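Local atomic coordinates of cellulose-binding protein (Saccharophagus degradans, PDB entry 2X32), a protein that probably binds or carries polyisoprenoid lipids through its YceI-like domain, here holding an octaprenyl diphosphate, and has been implicated in plant cell wall breakdown. Residues 117-122 / 137-142; 130-135 / 171-176. One frame throughout, in Å; residues are numbered along the deposited sequence. Where two conformers were deposited one is given.

Contact 1 of 2, residues 117-122 / 137-142; sequences IDTQLN and SPLLIK. With OTP ((2E,6E,10E,14E,18E,22E,26E)-3,7,11,15,19,23,27,31-octamethyldotriaconta-2,6,10,14,18,22,26,30-octaenyl trihydrogen diphosphate), chain C.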
loop_
_atom_site.group_PDB
_atom_site.type_symbol
_atom_site.label_atom_id
_atom_site.label_comp_id
_atom_site.label_asym_id
_atom_site.label_seq_id
_atom_site.Cartn_x
_atom_site.Cartn_y
_atom_site.Cartn_z
ATOM N N ILE A 117 5.155 -3.703 -9.475
ATOM C CA ILE A 117 5.614 -4.486 -8.294
ATOM C C ILE A 117 5.320 -5.918 -8.606
ATOM O O ILE A 117 4.170 -6.315 -8.754
ATOM C CB ILE A 117 4.896 -4.040 -7.013
ATOM C CG1 ILE A 117 5.203 -2.580 -6.734
ATOM C CG2 ILE A 117 5.269 -5.005 -5.800
ATOM C CD1 ILE A 117 4.436 -2.075 -5.552
ATOM N N ASP A 118 6.384 -6.702 -8.793
ATOM C CA ASP A 118 6.280 -8.127 -9.019
ATOM C C ASP A 118 6.397 -8.795 -7.646
ATOM O O ASP A 118 7.457 -8.766 -7.012
ATOM C CB ASP A 118 7.421 -8.602 -9.952
ATOM C CG ASP A 118 7.243 -8.099 -11.366
ATOM O OD1 ASP A 118 6.169 -8.391 -11.962
ATOM O OD2 ASP A 118 8.182 -7.424 -11.896
ATOM N N THR A 119 5.288 -9.302 -7.143
ATOM C CA THR A 119 5.303 -9.853 -5.774
ATOM C C THR A 119 4.275 -10.955 -5.680
ATOM O O THR A 119 3.507 -11.235 -6.608
ATOM C CB THR A 119 5.052 -8.769 -4.731
ATOM O OG1 THR A 119 5.444 -9.228 -3.417
ATOM C CG2 THR A 119 3.570 -8.362 -4.713
ATOM N N GLN A 120 4.218 -11.599 -4.530
ATOM C CA GLN A 120 3.309 -12.690 -4.313
ATOM C C GLN A 120 2.332 -12.281 -3.201
ATOM O O GLN A 120 2.760 -11.749 -2.154
ATOM C CB GLN A 120 4.109 -13.922 -3.865
ATOM C CG GLN A 120 3.349 -15.137 -3.851
ATOM C CD GLN A 120 4.340 -16.324 -3.652
ATOM O OE1 GLN A 120 4.909 -16.449 -2.552
ATOM N NE2 GLN A 120 4.658 -17.093 -4.706
ATOM N N LEU A 121 1.057 -12.490 -3.486
ATOM C CA LEU A 121 -0.023 -12.202 -2.541
ATOM C C LEU A 121 -0.601 -13.488 -2.014
ATOM O O LEU A 121 -0.612 -14.523 -2.693
ATOM C CB LEU A 121 -1.132 -11.378 -3.171
ATOM C CG LEU A 121 -0.652 -10.069 -3.817
ATOM C CD1 LEU A 121 -1.879 -9.306 -4.449
ATOM C CD2 LEU A 121 0.104 -9.145 -2.858
ATOM N N ASN A 122 -1.034 -13.420 -0.746
ATOM C CA ASN A 122 -1.784 -14.457 -0.116
ATOM C C ASN A 122 -3.252 -14.044 -0.151
ATOM O O ASN A 122 -3.596 -12.935 0.270
ATOM C CB ASN A 122 -1.332 -14.679 1.329
ATOM C CG ASN A 122 -1.980 -15.882 1.933
ATOM O OD1 ASN A 122 -3.164 -15.827 2.363
ATOM N ND2 ASN A 122 -1.245 -17.033 1.955
ATOM N N SER A 137 5.092 -11.998 1.548
ATOM C CA SER A 137 6.397 -11.855 2.182
ATOM C C SER A 137 6.695 -10.408 2.404
ATOM O O SER A 137 6.055 -9.524 1.807
ATOM C CB SER A 137 7.454 -12.499 1.333
ATOM O OG SER A 137 7.466 -11.886 0.065
ATOM N N PRO A 138 7.710 -10.141 3.244
ATOM C CA PRO A 138 8.115 -8.772 3.349
ATOM C C PRO A 138 8.358 -8.119 1.943
ATOM O O PRO A 138 8.911 -8.740 1.048
ATOM C CB PRO A 138 9.372 -8.840 4.203
ATOM C CG PRO A 138 9.135 -10.082 5.107
ATOM C CD PRO A 138 8.485 -11.043 4.129
ATOM N N LEU A 139 7.846 -6.916 1.778
ATOM C CA LEU A 139 7.711 -6.201 0.500
ATOM C C LEU A 139 8.453 -4.884 0.677
ATOM O O LEU A 139 8.099 -4.110 1.561
ATOM C CB LEU A 139 6.238 -5.934 0.202
ATOM C CG LEU A 139 5.901 -5.094 -1.058
ATOM C CD1 LEU A 139 6.586 -5.651 -2.336
ATOM C CD2 LEU A 139 4.354 -5.032 -1.239
ATOM N N LEU A 140 9.502 -4.635 -0.105
ATOM C CA LEU A 140 10.320 -3.446 0.070
ATOM C C LEU A 140 10.112 -2.527 -1.106
ATOM O O LEU A 140 10.144 -2.987 -2.272
ATOM C CB LEU A 140 11.793 -3.855 0.134
ATOM C CG LEU A 140 12.185 -4.874 1.209
ATOM C CD1 LEU A 140 13.573 -5.451 0.887
ATOM C CD2 LEU A 140 12.076 -4.233 2.638
ATOM N N ILE A 141 9.915 -1.247 -0.835
ATOM C CA ILE A 141 9.812 -0.204 -1.852
ATOM C C ILE A 141 11.072 0.650 -1.764
ATOM O O ILE A 141 11.542 0.995 -0.652
ATOM C CB ILE A 141 8.616 0.771 -1.546
ATOM C CG1 ILE A 141 7.282 0.068 -1.752
ATOM C CG2 ILE A 141 8.734 2.067 -2.384
ATOM C CD1 ILE A 141 7.080 -0.339 -3.235
ATOM N N LYS A 142 11.627 0.998 -2.914
ATOM C CA LYS A 142 12.786 1.877 -2.973
ATOM C C LYS A 142 12.331 3.281 -3.350
ATOM O O LYS A 142 11.659 3.467 -4.366
ATOM C CB LYS A 142 13.791 1.337 -4.021
ATOM C CG LYS A 142 14.425 0.018 -3.581
ATOM C CD LYS A 142 15.606 -0.430 -4.391
ATOM C CE LYS A 142 16.299 -1.667 -3.706
ATOM N NZ LYS A 142 16.351 -1.506 -2.182
HETATM O O7 OTP C . 14.663 12.166 14.599
HETATM P P2 OTP C . 13.713 13.335 14.596
HETATM O O5 OTP C . 14.423 14.672 14.711
HETATM O O6 OTP C . 12.526 13.178 15.508
HETATM O O4 OTP C . 13.133 13.353 13.051
HETATM P P1 OTP C . 11.629 13.010 12.572
HETATM O O2 OTP C . 11.550 11.496 12.570
HETATM O O3 OTP C . 10.551 13.889 13.173
HETATM O O1 OTP C . 11.556 13.304 10.981
HETATM C C40 OTP C . 12.292 12.420 10.112
HETATM C C39 OTP C . 11.343 11.705 9.142
HETATM C C37 OTP C . 11.390 10.408 8.905
HETATM C C38 OTP C . 12.326 9.383 9.557
HETATM C C36 OTP C . 10.435 9.804 7.879
HETATM C C35 OTP C . 11.084 9.391 6.583
HETATM C C34 OTP C . 10.067 8.702 5.653
HETATM C C32 OTP C . 10.339 7.698 4.810
HETATM C C33 OTP C . 11.678 7.045 4.750
HETATM C C31 OTP C . 9.162 7.104 4.022
HETATM C C30 OTP C . 9.264 7.065 2.518
HETATM C C29 OTP C . 8.075 6.352 1.883
HETATM C C27 OTP C . 8.150 5.581 0.803
HETATM C C28 OTP C . 9.407 5.379 -0.039
HETATM C C26 OTP C . 6.957 4.780 0.331
HETATM C C25 OTP C . 5.710 4.841 1.187
HETATM C C24 OTP C . 4.699 3.713 0.921
HETATM C C22 OTP C . 3.586 3.809 0.198
HETATM C C23 OTP C . 3.023 5.080 -0.387
HETATM C C21 OTP C . 2.772 2.564 -0.004
HETATM C C20 OTP C . 2.807 2.037 -1.464
HETATM C C19 OTP C . 1.935 0.802 -1.694
HETATM C C17 OTP C . 2.365 -0.452 -1.830
HETATM C C18 OTP C . 3.781 -0.889 -1.967
HETATM C C16 OTP C . 1.334 -1.571 -1.861
HETATM C C15 OTP C . 1.369 -2.362 -3.136
HETATM C C14 OTP C . 0.134 -3.212 -3.297
HETATM C C12 OTP C . 0.106 -4.442 -3.868
HETATM C C13 OTP C . 1.374 -5.136 -4.361
HETATM C C11 OTP C . -1.161 -5.214 -4.041
HETATM C C10 OTP C . -2.385 -4.690 -3.403
HETATM C C9 OTP C . -3.592 -5.630 -3.378
HETATM C C7 OTP C . -4.688 -5.551 -4.150
HETATM C C8 OTP C . -5.016 -4.435 -5.122
HETATM C C6 OTP C . -5.723 -6.643 -4.015
HETATM C C5 OTP C . -5.617 -7.732 -5.065
HETATM C C4 OTP C . -6.718 -8.748 -4.963
HETATM C C2 OTP C . -6.537 -10.051 -5.200
HETATM C C3 OTP C . -5.291 -10.755 -5.613
HETATM C C1 OTP C . -7.736 -10.951 -5.089
HETATM O O HOH W 1 4.576 -10.076 -0.836
#

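Contact 2 of 2, residues 130-135 / 171-176; sequences RIMVQN and DFVLFY. With OTP ((2E,6E,10E,14E,18E,22E,26E)-3,7,11,15,19,23,27,31-octamethyldotriaconta-2,6,10,14,18,22,26,30-octaenyl trihydrogen diphosphate), chain C; IMD (imidazole), chain D.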
loop_
_atom_site.group_PDB
_atom_site.type_symbol
_atom_site.label_atom_id
_atom_site.label_comp_id
_atom_site.label_asym_id
_atom_site.label_seq_id
_atom_site.Cartn_x
_atom_site.Cartn_y
_atom_site.Cartn_z
ATOM N N ARG A 130 -16.476 -12.921 1.653
ATOM C CA ARG A 130 -15.353 -12.099 2.133
ATOM C C ARG A 130 -14.035 -12.782 1.905
ATOM O O ARG A 130 -13.930 -13.973 2.148
ATOM C CB ARG A 130 -15.515 -11.807 3.629
ATOM C CG ARG A 130 -14.571 -10.812 4.214
ATOM C CD ARG A 130 -14.898 -10.623 5.718
ATOM N NE ARG A 130 -14.103 -9.624 6.399
ATOM C CZ ARG A 130 -14.321 -8.320 6.358
ATOM N NH1 ARG A 130 -15.240 -7.764 5.586
ATOM N NH2 ARG A 130 -13.572 -7.529 7.071
ATOM N N ILE A 131 -13.059 -12.021 1.409
ATOM C CA ILE A 131 -11.724 -12.519 1.230
ATOM C C ILE A 131 -10.727 -11.568 1.886
ATOM O O ILE A 131 -11.008 -10.380 2.090
ATOM C CB ILE A 131 -11.400 -12.739 -0.280
ATOM C CG1 ILE A 131 -11.319 -11.395 -0.974
ATOM C CG2 ILE A 131 -12.372 -13.744 -0.948
ATOM C CD1 ILE A 131 -10.916 -11.489 -2.452
ATOM N N MET A 132 -9.578 -12.119 2.249
ATOM C CA MET A 132 -8.469 -11.405 2.863
ATOM C C MET A 132 -7.233 -11.525 1.956
ATOM O O MET A 132 -6.839 -12.661 1.576
ATOM C CB MET A 132 -8.188 -11.956 4.267
ATOM C CG MET A 132 -7.047 -11.237 4.970
ATOM S SD MET A 132 -6.706 -11.922 6.622
ATOM C CE MET A 132 -6.428 -13.647 6.284
ATOM N N VAL A 133 -6.637 -10.381 1.640
ATOM C CA VAL A 133 -5.479 -10.314 0.758
ATOM C C VAL A 133 -4.340 -9.619 1.453
ATOM O O VAL A 133 -4.486 -8.524 1.977
ATOM C CB VAL A 133 -5.799 -9.570 -0.574
ATOM C CG1 VAL A 133 -4.628 -9.643 -1.552
ATOM C CG2 VAL A 133 -7.070 -10.168 -1.214
ATOM N N GLN A 134 -3.190 -10.267 1.444
ATOM C CA GLN A 134 -2.040 -9.663 2.103
ATOM C C GLN A 134 -0.747 -10.004 1.382
ATOM O O GLN A 134 -0.680 -10.955 0.600
ATOM C CB GLN A 134 -2.064 -10.063 3.585
ATOM C CG GLN A 134 -1.868 -11.587 3.819
ATOM C CD GLN A 134 -2.066 -11.970 5.236
ATOM O OE1 GLN A 134 -1.473 -11.369 6.149
ATOM N NE2 GLN A 134 -2.933 -12.959 5.454
ATOM N N ASN A 135 0.273 -9.203 1.605
ATOM C CA ASN A 135 1.582 -9.537 1.030
ATOM C C ASN A 135 2.100 -10.809 1.672
ATOM O O ASN A 135 2.162 -10.941 2.923
ATOM C CB ASN A 135 2.595 -8.397 1.174
ATOM C CG ASN A 135 2.756 -7.904 2.616
ATOM O OD1 ASN A 135 1.777 -7.436 3.229
ATOM N ND2 ASN A 135 3.987 -7.925 3.129
ATOM N N ASP A 171 3.592 -3.369 4.446
ATOM C CA ASP A 171 2.733 -4.493 4.786
ATOM C C ASP A 171 1.298 -4.098 4.721
ATOM O O ASP A 171 0.949 -2.959 5.019
ATOM C CB ASP A 171 3.015 -4.963 6.187
ATOM C CG ASP A 171 4.321 -5.637 6.287
ATOM O OD1 ASP A 171 4.498 -6.741 5.748
ATOM O OD2 ASP A 171 5.187 -5.062 6.989
ATOM N N PHE A 172 0.435 -5.011 4.302
ATOM C CA PHE A 172 -0.988 -4.699 4.232
ATOM C C PHE A 172 -1.816 -5.917 4.488
ATOM O O PHE A 172 -1.402 -7.048 4.189
ATOM C CB PHE A 172 -1.377 -4.026 2.909
ATOM C CG PHE A 172 -0.930 -4.766 1.650
ATOM C CD1 PHE A 172 -1.670 -5.841 1.128
ATOM C CD2 PHE A 172 0.244 -4.420 1.008
ATOM C CE1 PHE A 172 -1.235 -6.516 0.017
ATOM C CE2 PHE A 172 0.657 -5.126 -0.102
ATOM C CZ PHE A 172 -0.105 -6.141 -0.589
ATOM N N VAL A 173 -2.990 -5.713 5.039
ATOM C CA VAL A 173 -4.059 -6.737 5.128
ATOM C C VAL A 173 -5.316 -6.046 4.609
ATOM O O VAL A 173 -5.806 -5.070 5.199
ATOM C CB VAL A 173 -4.254 -7.257 6.531
ATOM C CG1 VAL A 173 -5.406 -8.294 6.548
ATOM C CG2 VAL A 173 -2.914 -7.865 7.081
ATOM N N LEU A 174 -5.837 -6.548 3.495
ATOM C CA LEU A 174 -6.982 -5.959 2.806
ATOM C C LEU A 174 -8.146 -6.930 2.880
ATOM O O LEU A 174 -7.951 -8.143 2.641
ATOM C CB LEU A 174 -6.645 -5.692 1.357
ATOM C CG LEU A 174 -5.406 -4.834 1.144
ATOM C CD1 LEU A 174 -5.102 -4.740 -0.328
ATOM C CD2 LEU A 174 -5.441 -3.428 1.768
ATOM N N PHE A 175 -9.329 -6.433 3.196
ATOM C CA PHE A 175 -10.518 -7.270 3.203
ATOM C C PHE A 175 -11.432 -6.806 2.125
ATOM O O PHE A 175 -11.728 -5.600 2.034
ATOM C CB PHE A 175 -11.195 -7.143 4.567
ATOM C CG PHE A 175 -10.378 -7.708 5.690
ATOM C CD1 PHE A 175 -10.470 -9.060 6.047
ATOM C CD2 PHE A 175 -9.489 -6.915 6.399
ATOM C CE1 PHE A 175 -9.677 -9.591 7.062
ATOM C CE2 PHE A 175 -8.708 -7.462 7.424
ATOM C CZ PHE A 175 -8.792 -8.771 7.736
ATOM N N TYR A 176 -11.819 -7.720 1.238
ATOM C CA TYR A 176 -12.727 -7.407 0.143
ATOM C C TYR A 176 -13.998 -8.230 0.310
ATOM O O TYR A 176 -13.952 -9.406 0.695
ATOM C CB TYR A 176 -12.062 -7.699 -1.234
ATOM C CG TYR A 176 -11.017 -6.740 -1.680
ATOM C CD1 TYR A 176 -11.326 -5.604 -2.373
ATOM C CD2 TYR A 176 -9.674 -6.956 -1.400
ATOM C CE1 TYR A 176 -10.356 -4.712 -2.830
ATOM C CE2 TYR A 176 -8.712 -6.069 -1.817
ATOM C CZ TYR A 176 -9.051 -4.934 -2.519
ATOM O OH TYR A 176 -8.109 -4.029 -2.960
HETATM O O7 OTP C . 14.663 12.166 14.599
HETATM P P2 OTP C . 13.713 13.335 14.596
HETATM O O5 OTP C . 14.423 14.672 14.711
HETATM O O6 OTP C . 12.526 13.178 15.508
HETATM O O4 OTP C . 13.133 13.353 13.051
HETATM P P1 OTP C . 11.629 13.010 12.572
HETATM O O2 OTP C . 11.550 11.496 12.570
HETATM O O3 OTP C . 10.551 13.889 13.173
HETATM O O1 OTP C . 11.556 13.304 10.981
HETATM C C40 OTP C . 12.292 12.420 10.112
HETATM C C39 OTP C . 11.343 11.705 9.142
HETATM C C37 OTP C . 11.390 10.408 8.905
HETATM C C38 OTP C . 12.326 9.383 9.557
HETATM C C36 OTP C . 10.435 9.804 7.879
HETATM C C35 OTP C . 11.084 9.391 6.583
HETATM C C34 OTP C . 10.067 8.702 5.653
HETATM C C32 OTP C . 10.339 7.698 4.810
HETATM C C33 OTP C . 11.678 7.045 4.750
HETATM C C31 OTP C . 9.162 7.104 4.022
HETATM C C30 OTP C . 9.264 7.065 2.518
HETATM C C29 OTP C . 8.075 6.352 1.883
HETATM C C27 OTP C . 8.150 5.581 0.803
HETATM C C28 OTP C . 9.407 5.379 -0.039
HETATM C C26 OTP C . 6.957 4.780 0.331
HETATM C C25 OTP C . 5.710 4.841 1.187
HETATM C C24 OTP C . 4.699 3.713 0.921
HETATM C C22 OTP C . 3.586 3.809 0.198
HETATM C C23 OTP C . 3.023 5.080 -0.387
HETATM C C21 OTP C . 2.772 2.564 -0.004
HETATM C C20 OTP C . 2.807 2.037 -1.464
HETATM C C19 OTP C . 1.935 0.802 -1.694
HETATM C C17 OTP C . 2.365 -0.452 -1.830
HETATM C C18 OTP C . 3.781 -0.889 -1.967
HETATM C C16 OTP C . 1.334 -1.571 -1.861
HETATM C C15 OTP C . 1.369 -2.362 -3.136
HETATM C C14 OTP C . 0.134 -3.212 -3.297
HETATM C C12 OTP C . 0.106 -4.442 -3.868
HETATM C C13 OTP C . 1.374 -5.136 -4.361
HETATM C C11 OTP C . -1.161 -5.214 -4.041
HETATM C C10 OTP C . -2.385 -4.690 -3.403
HETATM C C9 OTP C . -3.592 -5.630 -3.378
HETATM C C7 OTP C . -4.688 -5.551 -4.150
HETATM C C8 OTP C . -5.016 -4.435 -5.122
HETATM C C6 OTP C . -5.723 -6.643 -4.015
HETATM C C5 OTP C . -5.617 -7.732 -5.065
HETATM C C4 OTP C . -6.718 -8.748 -4.963
HETATM C C2 OTP C . -6.537 -10.051 -5.200
HETATM C C3 OTP C . -5.291 -10.755 -5.613
HETATM C C1 OTP C . -7.736 -10.951 -5.089
HETATM N N1 IMD D . 1.347 -8.122 7.585
HETATM C C2 IMD D . 0.380 -9.084 7.621
HETATM N N3 IMD D . 0.463 -9.796 6.461
HETATM C C4 IMD D . 1.458 -9.313 5.676
HETATM C C5 IMD D . 2.008 -8.248 6.389
#

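Contact 1 of 2, residues 117-122 / 137-142
I117 and L139 each send a branch across the gap: I117 has CG2 anti to its backbone N and CG1 beside that N (chi1 -61°), while L139 carries CG anti to its own N (chi1 176°). The two side chains cross at about a right angle, and the meeting point is I117 CG2 against L139 CD1, 3.8 Å apart. The same methyl of L139 also lies 3.9 Å from T119 OG1. Further along, the CD1 atoms of I117 and I141 touch at 3.9 Å.

No direct hydrogen bond links 117-122 to 137-142, and the axes of the strand segments 117-122 and 139-142 come no closer than 9.3 Å, far beyond the spacing of paired strands. Q120 and N122 still have backbone bonds to Q136 and Q134, so the 115-125/130-142 hairpin is zipped at that end and opens beyond it. Strands 115-125 and 130-142 are neighbours in the wall of the antiparallel YceI-like barrel round the polyisoprenoid chain, and here they have parted. Water 1 bridges the fork: it accepts from S137 N at 3.1 Å and is hydrogen-bonded to Q120 O at 2.8 Å and T119 OG1 at 2.9 Å. It thus joins the two backbones where Q120 O and S137 N themselves are too far apart to bond.

On the lipid side, the ligand methyl C18 rests against I141 CD1 at 3.6 Å and also meets CD1 of I117. T119 turns its two branches to different chemistry, OG1 to the water and CG2 to the ligand methyl C13. Q120 directs its amide outside the pair, where NE2 is hydrogen-bonded to D103 on strand 99-109, and Y146 packs on both I117 and I141.

Contact 2 of 2, residues 130-135 / 171-176
N135 grips two consecutive residues of 171-176 with its side-chain amide. OD1 accepts the backbone N-H of F172 at 3.0 Å, from a donor tilted 31° out of the carbonyl plane, and ND2 donates to D171 OD1 at 2.9 Å. The latter bond is nearly straight and reaches the carboxylate oxygen on its anti side; ND2 also has S137 O as an acceptor. A chi1 of 54° sets CG of N135 between the backbone N and the carbonyl carbon. OD1 lies over the centre of one face of the F172 ring. An alanine here would probably leave F172 N and D171 OD1 without these partners and undo the side-chain tie between the two strands at this point.

Farther along, the backbones satisfy each other as antiparallel hydrogen-bonded pairs. I131 N to Y176 O and its return bond, Y176 N to I131 O, are both 2.9 Å; V133 N to L174 O and L174 N to V133 O are both 2.8 Å. This is the join of strands 130-142 and 167-177 in the antiparallel YceI-like barrel, and its two faces differ. V133, L174 and Y176 face the lipid, with L174 CD1 3.5 Å from ligand atom C9; the Y176 hydroxyl is hydrogen-bonded to Q48 O.

M132, V173 and F175 occupy the other face. M132 CG lies 3.7 Å from F175 CE1, and its sulfur makes an oblique Met-aromatic contact with that ring. The guanidinium of R130 lies with one face over F175 CB, its plane only 18° from that of the ring, while salt bridges to E177 and D12 satisfy NH1 and NH2. F175 N is turned to the next strand, where S16 OG is its hydrogen-bond partner.

Both contacts use strand 130-142 and line the same lipid tunnel, yet they differ in kind. Contact 2 is a closed strand pair, burying 668 Å² and held by direct hydrogen bonds; contact 1 buries 204 Å² and relies on methyl packing and a bridging water where its strands have parted. Each is partly buried, with apolar residues on the lipid side and polar ones such as Q120 or R130 bonded elsewhere in the sheet. Their centres lie about 13 Å apart. L121 and L139 from contact 1 both pack on the F172 ring of contact 2, and a probable hydrogen bond from N122 N to Q134 O (2.8 Å) joins the two.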